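Side-chain contacts in lactococcal phage P2 ORF15 (Lactococcus phage p2, PDB 2WZP), which probably serves as the distal tail (Dit) protein of the phage, the baseplate component that forms a ring at the tip of the tail: residues M[54-59]-M[154-159]; M[266-271]-M[315-320]. One frame throughout, in Å; residues are numbered along the deposited sequence.

Contact 1 (54-59 with 154-159) comes first along the chain, in the N-terminal domain of the distal tail protein, and contact 2 (266-271 with 315-320) follows in its C-terminal domain. Their centres are about 32 Å apart and their nearest atoms about 12 Å, so they do not touch. Both follow one plan: two strands of an antiparallel sheet meet by side chains across a strand lying between them, 89-95 in contact 1 and 224-233 in contact 2. Strand 130-140 ties the two regions together, since L135 and L137 pack against contact 1 while D134 forms a salt bridge with K320 of contact 2.

Contact 1: residues M[54-59]-M[154-159]; sequences VRFYQP and EKITFD
F56 lays the far end of its ring against I156 and F158, two residues that project from the same side of strand 153-163. Its CE1 lies 3.7 Å from I156 CG2, and the methyl approaches the ring obliquely. The same ring reaches F158 through its outer carbons, with F56 CZ 3.9 Å from F158 CE2. F56 CZ comes to the edge of the F158 ring, close to its plane, and the two side chains cross at about a right angle. F56 holds CG anti to the carbonyl carbon (chi1 -78°), which carries the ring toward segment 154-159 although its CA-CB bond does not aim there. I156, branched at CB, offers its CG2 methyl to the phenyl ring. No hydrogen bond crosses the contact, as befits three buried apolar residues. F56 and I156 have CA atoms 8.7 Å apart, because strand 89-95 runs between their strands in an antiparallel sheet and hydrogen-bonds to both. From that middle strand, F91 stacks on F56 and L93 also packs against it. L137 and L135 of strand 130-140 adjoin I156 and F158, while helix 100-115 lies against this side of the sheet, touching I156 with I114 and V54 with L106 and F110.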
loop_
_atom_site.group_PDB
_atom_site.type_symbol
_atom_site.label_atom_id
_atom_site.label_comp_id
_atom_site.label_asym_id
_atom_site.label_seq_id
_atom_site.Cartn_x
_atom_site.Cartn_y
_atom_site.Cartn_z
ATOM N N VAL M 54 15.931 -4.486 31.421
ATOM C CA VAL M 54 14.607 -4.644 30.836
ATOM C C VAL M 54 14.063 -3.208 30.780
ATOM O O VAL M 54 13.961 -2.560 31.831
ATOM C CB VAL M 54 13.703 -5.578 31.683
ATOM C CG1 VAL M 54 12.251 -5.486 31.231
ATOM C CG2 VAL M 54 14.179 -7.016 31.605
ATOM N N ARG M 55 13.746 -2.703 29.558
ATOM C CA ARG M 55 13.227 -1.341 29.349
ATOM C C ARG M 55 11.915 -1.257 28.582
ATOM O O ARG M 55 11.630 -2.102 27.729
ATOM C CB ARG M 55 14.276 -0.476 28.647
ATOM C CG ARG M 55 15.555 -0.352 29.434
ATOM C CD ARG M 55 16.503 0.615 28.802
ATOM N NE ARG M 55 17.864 0.329 29.237
ATOM C CZ ARG M 55 18.934 0.961 28.780
ATOM N NH1 ARG M 55 18.809 1.934 27.889
ATOM N NH2 ARG M 55 20.138 0.641 29.228
ATOM N N PHE M 56 11.142 -0.189 28.863
ATOM C CA PHE M 56 9.880 0.138 28.193
ATOM C C PHE M 56 10.122 1.377 27.366
ATOM O O PHE M 56 10.734 2.337 27.849
ATOM C CB PHE M 56 8.773 0.463 29.200
ATOM C CG PHE M 56 8.070 -0.665 29.914
ATOM C CD1 PHE M 56 8.418 -2.002 29.672
ATOM C CD2 PHE M 56 7.064 -0.398 30.832
ATOM C CE1 PHE M 56 7.787 -3.038 30.356
ATOM C CE2 PHE M 56 6.419 -1.438 31.506
ATOM C CZ PHE M 56 6.794 -2.748 31.268
ATOM N N TYR M 57 9.627 1.364 26.130
ATOM C CA TYR M 57 9.719 2.475 25.196
ATOM C C TYR M 57 8.360 2.684 24.577
ATOM O O TYR M 57 7.582 1.744 24.444
ATOM C CB TYR M 57 10.709 2.148 24.056
ATOM C CG TYR M 57 12.148 1.991 24.495
ATOM C CD1 TYR M 57 12.988 3.092 24.603
ATOM C CD2 TYR M 57 12.684 0.734 24.775
ATOM C CE1 TYR M 57 14.314 2.958 25.016
ATOM C CE2 TYR M 57 14.021 0.583 25.166
ATOM C CZ TYR M 57 14.834 1.701 25.285
ATOM O OH TYR M 57 16.160 1.595 25.655
ATOM N N GLN M 58 8.093 3.927 24.173
ATOM C CA GLN M 58 6.926 4.338 23.406
ATOM C C GLN M 58 5.556 3.885 23.910
ATOM O O GLN M 58 4.905 3.074 23.238
ATOM C CB GLN M 58 7.128 3.962 21.934
ATOM C CG GLN M 58 8.235 4.755 21.244
ATOM C CD GLN M 58 8.791 4.002 20.066
ATOM O OE1 GLN M 58 8.066 3.612 19.140
ATOM N NE2 GLN M 58 10.093 3.768 20.084
ATOM N N PRO M 59 5.071 4.433 25.053
ATOM C CA PRO M 59 3.706 4.089 25.504
ATOM C C PRO M 59 2.710 4.446 24.411
ATOM O O PRO M 59 2.816 5.520 23.804
ATOM C CB PRO M 59 3.489 4.981 26.731
ATOM C CG PRO M 59 4.518 6.059 26.619
ATOM C CD PRO M 59 5.691 5.445 25.933
ATOM N N GLU M 154 10.000 -6.974 22.100
ATOM C CA GLU M 154 8.630 -7.484 22.198
ATOM C C GLU M 154 7.602 -6.378 22.464
ATOM O O GLU M 154 7.959 -5.193 22.511
ATOM C CB GLU M 154 8.563 -8.574 23.306
ATOM C CG GLU M 154 9.499 -9.766 23.134
ATOM C CD GLU M 154 9.479 -10.558 21.827
ATOM O OE1 GLU M 154 10.496 -11.226 21.538
ATOM O OE2 GLU M 154 8.473 -10.508 21.084
ATOM N N LYS M 155 6.332 -6.773 22.652
ATOM C CA LYS M 155 5.232 -5.860 22.973
ATOM C C LYS M 155 4.547 -6.319 24.247
ATOM O O LYS M 155 4.224 -7.502 24.372
ATOM C CB LYS M 155 4.196 -5.808 21.837
ATOM C CG LYS M 155 4.747 -5.309 20.523
ATOM C CD LYS M 155 5.053 -3.814 20.425
ATOM C CE LYS M 155 5.161 -3.504 18.941
ATOM N NZ LYS M 155 3.834 -3.474 18.241
ATOM N N ILE M 156 4.356 -5.401 25.210
ATOM C CA ILE M 156 3.657 -5.675 26.463
ATOM C C ILE M 156 2.442 -4.736 26.554
ATOM O O ILE M 156 2.565 -3.567 26.181
ATOM C CB ILE M 156 4.604 -5.638 27.692
ATOM C CG1 ILE M 156 3.992 -6.384 28.899
ATOM C CG2 ILE M 156 5.108 -4.219 28.050
ATOM C CD1 ILE M 156 4.880 -6.538 30.091
ATOM N N THR M 157 1.267 -5.264 26.950
ATOM C CA THR M 157 0.013 -4.495 27.069
ATOM C C THR M 157 -0.584 -4.670 28.456
ATOM O O THR M 157 -0.672 -5.791 28.971
ATOM C CB THR M 157 -1.015 -4.890 26.009
ATOM O OG1 THR M 157 -0.405 -4.920 24.726
ATOM C CG2 THR M 157 -2.251 -3.993 26.003
ATOM N N PHE M 158 -1.037 -3.551 29.028
ATOM C CA PHE M 158 -1.626 -3.545 30.342
ATOM C C PHE M 158 -3.001 -2.993 30.345
ATOM O O PHE M 158 -3.264 -1.933 29.764
ATOM C CB PHE M 158 -0.798 -2.684 31.303
ATOM C CG PHE M 158 0.566 -3.226 31.617
ATOM C CD1 PHE M 158 0.742 -4.167 32.623
ATOM C CD2 PHE M 158 1.692 -2.748 30.951
ATOM C CE1 PHE M 158 2.016 -4.656 32.928
ATOM C CE2 PHE M 158 2.973 -3.223 31.280
ATOM C CZ PHE M 158 3.120 -4.180 32.259
ATOM N N ASP M 159 -3.857 -3.657 31.114
ATOM C CA ASP M 159 -5.188 -3.175 31.431
ATOM C C ASP M 159 -4.994 -2.219 32.605
ATOM O O ASP M 159 -4.190 -2.481 33.485
ATOM C CB ASP M 159 -6.100 -4.327 31.862
ATOM C CG ASP M 159 -6.796 -5.049 30.728
ATOM O OD1 ASP M 159 -7.272 -4.355 29.779
ATOM O OD2 ASP M 159 -7.033 -6.283 30.867
#

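Contact 2: residues M[266-271]-M[315-320]; sequences ILINTD and AEFKIK
K320 NZ is gripped by a salt bridge to D134, on strand 130-140 outside the contact, and lies 4.1 Å from D271 OD2, where the opposite charges probably attract, though the pair is too long for a salt bridge. The lysine also makes a cation-pi contact with Y165. A long, flexible chain suits this position: CG is anti to the backbone N, and a bend at chi3 (-114°) brings the ammonium group toward the aspartates. D271 OD1 accepts a hydrogen bond from the backbone N of N273. D271 N donates to N269 OD1 at 3.0 Å, from above the carbonyl plane, with an N-H...O angle of 161°. This is an Asx turn, which suits asparagine because its side-chain carbonyl reaches the backbone N two residues on. In the antiparallel sheet of the C-terminal domain, strands 265-269 and 312-322 both flank strand 224-233 and so run the same way, the touching parts only 2° apart. Over the middle strand, I268 CD1 meets F317 CZ obliquely at 4.5 Å, a loose touch between buried apolar side chains that cluster with F227 and F172. F227 packs against I268 and sets its ring nearly parallel to that of F317, while F172 meets the F317 ring edge-to-face.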
loop_
_atom_site.group_PDB
_atom_site.type_symbol
_atom_site.label_atom_id
_atom_site.label_comp_id
_atom_site.label_asym_id
_atom_site.label_seq_id
_atom_site.Cartn_x
_atom_site.Cartn_y
_atom_site.Cartn_z
ATOM N N ILE M 266 -9.883 -0.347 64.285
ATOM C CA ILE M 266 -10.637 -0.850 63.145
ATOM C C ILE M 266 -9.901 -0.440 61.881
ATOM O O ILE M 266 -9.537 0.722 61.739
ATOM C CB ILE M 266 -12.066 -0.245 63.148
ATOM C CG1 ILE M 266 -12.854 -0.652 64.427
ATOM C CG2 ILE M 266 -12.834 -0.595 61.840
ATOM C CD1 ILE M 266 -14.121 0.232 64.713
ATOM N N LEU M 267 -9.719 -1.365 60.946
ATOM C CA LEU M 267 -9.086 -1.066 59.664
ATOM C C LEU M 267 -10.151 -1.025 58.579
ATOM O O LEU M 267 -10.968 -1.938 58.468
ATOM C CB LEU M 267 -7.969 -2.076 59.339
ATOM C CG LEU M 267 -7.121 -1.801 58.085
ATOM C CD1 LEU M 267 -5.708 -2.307 58.268
ATOM C CD2 LEU M 267 -7.712 -2.453 56.880
ATOM N N ILE M 268 -10.156 0.054 57.808
ATOM C CA ILE M 268 -11.084 0.246 56.688
ATOM C C ILE M 268 -10.322 0.468 55.383
ATOM O O ILE M 268 -9.243 1.049 55.412
ATOM C CB ILE M 268 -12.213 1.295 56.924
ATOM C CG1 ILE M 268 -11.655 2.708 57.150
ATOM C CG2 ILE M 268 -13.142 0.871 58.088
ATOM C CD1 ILE M 268 -12.696 3.832 57.151
ATOM N N ASN M 269 -10.864 -0.031 54.249
ATOM C CA ASN M 269 -10.291 0.191 52.933
ATOM C C ASN M 269 -11.384 0.187 51.908
ATOM O O ASN M 269 -12.009 -0.848 51.681
ATOM C CB ASN M 269 -9.194 -0.807 52.590
ATOM C CG ASN M 269 -8.379 -0.377 51.403
ATOM O OD1 ASN M 269 -8.777 0.475 50.563
ATOM N ND2 ASN M 269 -7.235 -0.994 51.288
ATOM N N THR M 270 -11.637 1.356 51.297
ATOM C CA THR M 270 -12.719 1.529 50.312
ATOM C C THR M 270 -12.328 1.140 48.873
ATOM O O THR M 270 -13.145 1.272 47.957
ATOM C CB THR M 270 -13.310 2.922 50.392
ATOM O OG1 THR M 270 -12.323 3.865 50.006
ATOM C CG2 THR M 270 -13.833 3.261 51.768
ATOM N N ASP M 271 -11.076 0.665 48.677
ATOM C CA ASP M 271 -10.575 0.207 47.377
ATOM C C ASP M 271 -11.513 -0.898 46.887
ATOM O O ASP M 271 -11.627 -1.911 47.560
ATOM C CB ASP M 271 -9.138 -0.332 47.539
ATOM C CG ASP M 271 -8.449 -0.894 46.311
ATOM O OD1 ASP M 271 -9.149 -1.189 45.306
ATOM O OD2 ASP M 271 -7.226 -1.118 46.374
ATOM N N ALA M 315 -7.548 8.753 64.090
ATOM C CA ALA M 315 -7.686 8.027 62.825
ATOM C C ALA M 315 -6.456 8.333 61.982
ATOM O O ALA M 315 -6.000 9.479 61.935
ATOM C CB ALA M 315 -8.946 8.451 62.082
ATOM N N GLU M 316 -5.890 7.305 61.353
ATOM C CA GLU M 316 -4.721 7.436 60.492
ATOM C C GLU M 316 -5.154 6.940 59.132
ATOM O O GLU M 316 -5.547 5.785 58.990
ATOM C CB GLU M 316 -3.551 6.602 61.039
ATOM C CG GLU M 316 -3.008 7.124 62.355
ATOM C CD GLU M 316 -1.772 7.996 62.294
ATOM O OE1 GLU M 316 -1.007 8.012 63.285
ATOM O OE2 GLU M 316 -1.562 8.658 61.254
ATOM N N PHE M 317 -5.121 7.838 58.154
ATOM C CA PHE M 317 -5.512 7.575 56.771
ATOM C C PHE M 317 -4.336 7.515 55.795
ATOM O O PHE M 317 -3.311 8.179 55.987
ATOM C CB PHE M 317 -6.514 8.651 56.316
ATOM C CG PHE M 317 -7.976 8.372 56.579
ATOM C CD1 PHE M 317 -8.936 8.661 55.620
ATOM C CD2 PHE M 317 -8.394 7.829 57.789
ATOM C CE1 PHE M 317 -10.284 8.431 55.869
ATOM C CE2 PHE M 317 -9.740 7.559 58.023
ATOM C CZ PHE M 317 -10.672 7.848 57.053
ATOM N N LYS M 318 -4.515 6.723 54.736
ATOM C CA LYS M 318 -3.655 6.608 53.556
ATOM C C LYS M 318 -4.618 6.756 52.394
ATOM O O LYS M 318 -5.412 5.853 52.122
ATOM C CB LYS M 318 -2.899 5.281 53.507
ATOM C CG LYS M 318 -1.794 5.266 52.467
ATOM C CD LYS M 318 -1.174 3.892 52.361
ATOM C CE LYS M 318 -0.001 3.942 51.434
ATOM N NZ LYS M 318 0.662 2.630 51.282
ATOM N N ILE M 319 -4.661 7.960 51.835
ATOM C CA ILE M 319 -5.582 8.329 50.761
ATOM C C ILE M 319 -4.956 8.140 49.424
ATOM O O ILE M 319 -3.800 8.511 49.230
ATOM C CB ILE M 319 -6.085 9.760 50.987
ATOM C CG1 ILE M 319 -6.847 9.853 52.331
ATOM C CG2 ILE M 319 -6.942 10.239 49.832
ATOM C CD1 ILE M 319 -6.402 10.866 53.178
ATOM N N LYS M 320 -5.724 7.534 48.498
ATOM C CA LYS M 320 -5.286 7.300 47.140
ATOM C C LYS M 320 -5.851 8.446 46.324
ATOM O O LYS M 320 -7.013 8.408 45.909
ATOM C CB LYS M 320 -5.734 5.920 46.639
ATOM C CG LYS M 320 -4.844 5.407 45.535
ATOM C CD LYS M 320 -5.471 4.246 44.782
ATOM C CE LYS M 320 -4.762 2.921 44.938
ATOM N NZ LYS M 320 -5.504 1.864 44.220
#